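Local coordinates for protein Exo beta-1,2-glucooligosaccharide sophorohydrolase (non-reducing end) (Parabacteroides distasonis ATCC 8503, PDB 5Z06) that hydrolyses linear beta-1,2-glucan and beta-1,2-glucooligosaccharides of four or more units, releasing sophorose from the non-reducing end, at residues L40-S45 against N52-T57. Residues are numbered along the deposited sequence; the frame is centred on the assembly and turned at random.
Sequences LPVAGS and NSLELT. With CA (calcium ion), chain C.
Ser53 O accepts a hydrogen bond from Ala43 N at 2.7 Å, short but bent (142° at the hydrogen), and the CA-H of Val42 approaches the same oxygen. Ala43 O in turn receives Ser53 N at 2.9 Å, closing the ring of a hydrogen-bonded antiparallel pair, and Pro41 O accepts an almost straight bond from Glu55 N. Proline, which has no N-H to give, fits here because this bond uses its carbonyl. Strands 42-43 and 53-59 form a beta hairpin within a larger antiparallel sheet, in which 53-59 also pairs with 169-180. At the turn end, Asn52 O binds the calcium ion at 2.4 Å, in a site it shares with Glu12, Asn13, Thr49 and Asp175. The Asn52 side chain, CG lying between backbone N and carbonyl carbon (chi1 55°), packs against Val42 CG1, 3.4 Å from Asn52 CG; an amide suits this place because its OD1 can still accept from Ser14 N. On the face carrying Val42 and Leu54, Leu40 CD1 meets Leu54 CD1 at 4.2 Å, the side chains crossing at about a right angle, and Leu40 CD2 reaches Leu56 CD1; branched aliphatic groups suit this buried layer beside Ile70. The other face has small Ala43 next to Ser53, whose OG bonds to Val46 O. There Glu55 has the reach and charge to cross Pro41, its OE1 3.5 Å from Pro41 CB, and salt-bridge Lys34, while OE2 receives Thr57 OG1. An alanine in place of Glu55 would probably leave the Lys34 charge without this mate and uncover part of the Pro41 ring.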
loop_
_atom_site.group_PDB
_atom_site.type_symbol
_atom_site.label_atom_id
_atom_site.label_comp_id
_atom_site.label_asym_id
_atom_site.label_seq_id
_atom_site.Cartn_x
_atom_site.Cartn_y
_atom_site.Cartn_z
ATOM N N LEU A 40 -7.160 1.671 22.954
ATOM C CA LEU A 40 -7.379 0.429 23.630
ATOM C C LEU A 40 -6.124 -0.384 23.593
ATOM O O LEU A 40 -5.407 -0.329 22.602
ATOM C CB LEU A 40 -8.494 -0.365 22.968
ATOM C CG LEU A 40 -9.878 0.138 23.308
ATOM C CD1 LEU A 40 -10.901 -0.642 22.503
ATOM C CD2 LEU A 40 -10.157 -0.020 24.798
ATOM N N PRO A 41 -5.850 -1.142 24.668
ATOM C CA PRO A 41 -4.710 -2.039 24.607
ATOM C C PRO A 41 -4.979 -3.200 23.697
ATOM O O PRO A 41 -6.125 -3.598 23.503
ATOM C CB PRO A 41 -4.534 -2.508 26.056
ATOM C CG PRO A 41 -5.268 -1.519 26.874
ATOM C CD PRO A 41 -6.418 -1.086 26.017
ATOM N N VAL A 42 -3.919 -3.736 23.131
ATOM C CA VAL A 42 -4.007 -4.915 22.314
ATOM C C VAL A 42 -3.512 -6.043 23.182
ATOM O O VAL A 42 -2.361 -6.041 23.611
ATOM C CB VAL A 42 -3.125 -4.797 21.071
ATOM C CG1 VAL A 42 -3.068 -6.119 20.322
ATOM C CG2 VAL A 42 -3.679 -3.720 20.162
ATOM N N ALA A 43 -4.370 -7.017 23.412
ATOM C CA ALA A 43 -3.974 -8.205 24.134
ATOM C C ALA A 43 -3.428 -9.203 23.129
ATOM O O ALA A 43 -4.166 -9.668 22.238
ATOM C CB ALA A 43 -5.159 -8.794 24.857
ATOM N N GLY A 44 -2.152 -9.544 23.293
ATOM C CA GLY A 44 -1.478 -10.498 22.436
ATOM C C GLY A 44 -1.546 -11.920 22.935
ATOM O O GLY A 44 -1.215 -12.826 22.188
ATOM N N SER A 45 -1.991 -12.127 24.178
ATOM C CA SER A 45 -2.039 -13.469 24.767
ATOM C C SER A 45 -3.410 -14.144 24.640
ATOM O O SER A 45 -3.538 -15.327 24.920
ATOM C CB SER A 45 -1.627 -13.416 26.237
ATOM O OG SER A 45 -2.534 -12.608 26.984
ATOM N N ASN A 52 -4.194 -11.280 18.020
ATOM C CA ASN A 52 -4.524 -10.484 19.159
ATOM C C ASN A 52 -5.977 -10.091 19.201
ATOM O O ASN A 52 -6.756 -10.329 18.266
ATOM C CB ASN A 52 -3.585 -9.270 19.221
ATOM C CG ASN A 52 -3.595 -8.456 17.947
ATOM O OD1 ASN A 52 -4.650 -8.066 17.466
ATOM N ND2 ASN A 52 -2.422 -8.191 17.401
ATOM N N SER A 53 -6.330 -9.494 20.320
ATOM C CA SER A 53 -7.648 -8.967 20.533
ATOM C C SER A 53 -7.487 -7.640 21.224
ATOM O O SER A 53 -6.374 -7.256 21.595
ATOM C CB SER A 53 -8.439 -9.928 21.406
ATOM O OG SER A 53 -7.812 -10.088 22.664
ATOM N N LEU A 54 -8.603 -6.951 21.394
ATOM C CA LEU A 54 -8.626 -5.701 22.092
ATOM C C LEU A 54 -8.999 -5.942 23.533
ATOM O O LEU A 54 -9.929 -6.709 23.835
ATOM C CB LEU A 54 -9.616 -4.743 21.444
ATOM C CG LEU A 54 -9.235 -4.302 20.034
ATOM C CD1 LEU A 54 -10.352 -3.467 19.452
ATOM C CD2 LEU A 54 -7.974 -3.469 20.074
ATOM N N GLU A 55 -8.266 -5.275 24.418
ATOM C CA GLU A 55 -8.483 -5.405 25.832
ATOM C C GLU A 55 -9.390 -4.288 26.253
ATOM O O GLU A 55 -9.112 -3.124 26.010
ATOM C CB GLU A 55 -7.176 -5.316 26.610
ATOM C CG GLU A 55 -7.337 -5.787 28.047
ATOM C CD GLU A 55 -6.222 -5.343 28.960
ATOM O OE1 GLU A 55 -5.124 -5.052 28.459
ATOM O OE2 GLU A 55 -6.457 -5.267 30.190
ATOM N N LEU A 56 -10.477 -4.656 26.906
ATOM C CA LEU A 56 -11.389 -3.681 27.429
ATOM C C LEU A 56 -11.413 -3.862 28.945
ATOM O O LEU A 56 -12.172 -4.678 29.473
ATOM C CB LEU A 56 -12.767 -3.858 26.778
ATOM C CG LEU A 56 -13.687 -2.668 27.020
ATOM C CD1 LEU A 56 -13.344 -1.537 26.067
ATOM C CD2 LEU A 56 -15.151 -3.059 26.863
ATOM N N THR A 57 -10.542 -3.128 29.629
ATOM C CA THR A 57 -10.429 -3.216 31.088
ATOM C C THR A 57 -10.913 -1.905 31.634
ATOM O O THR A 57 -10.395 -0.838 31.281
ATOM C CB THR A 57 -9.013 -3.567 31.551
ATOM O OG1 THR A 57 -8.756 -4.924 31.193
ATOM C CG2 THR A 57 -8.841 -3.419 33.071
HETATM CA CA CA C . -7.897 -11.250 16.399
#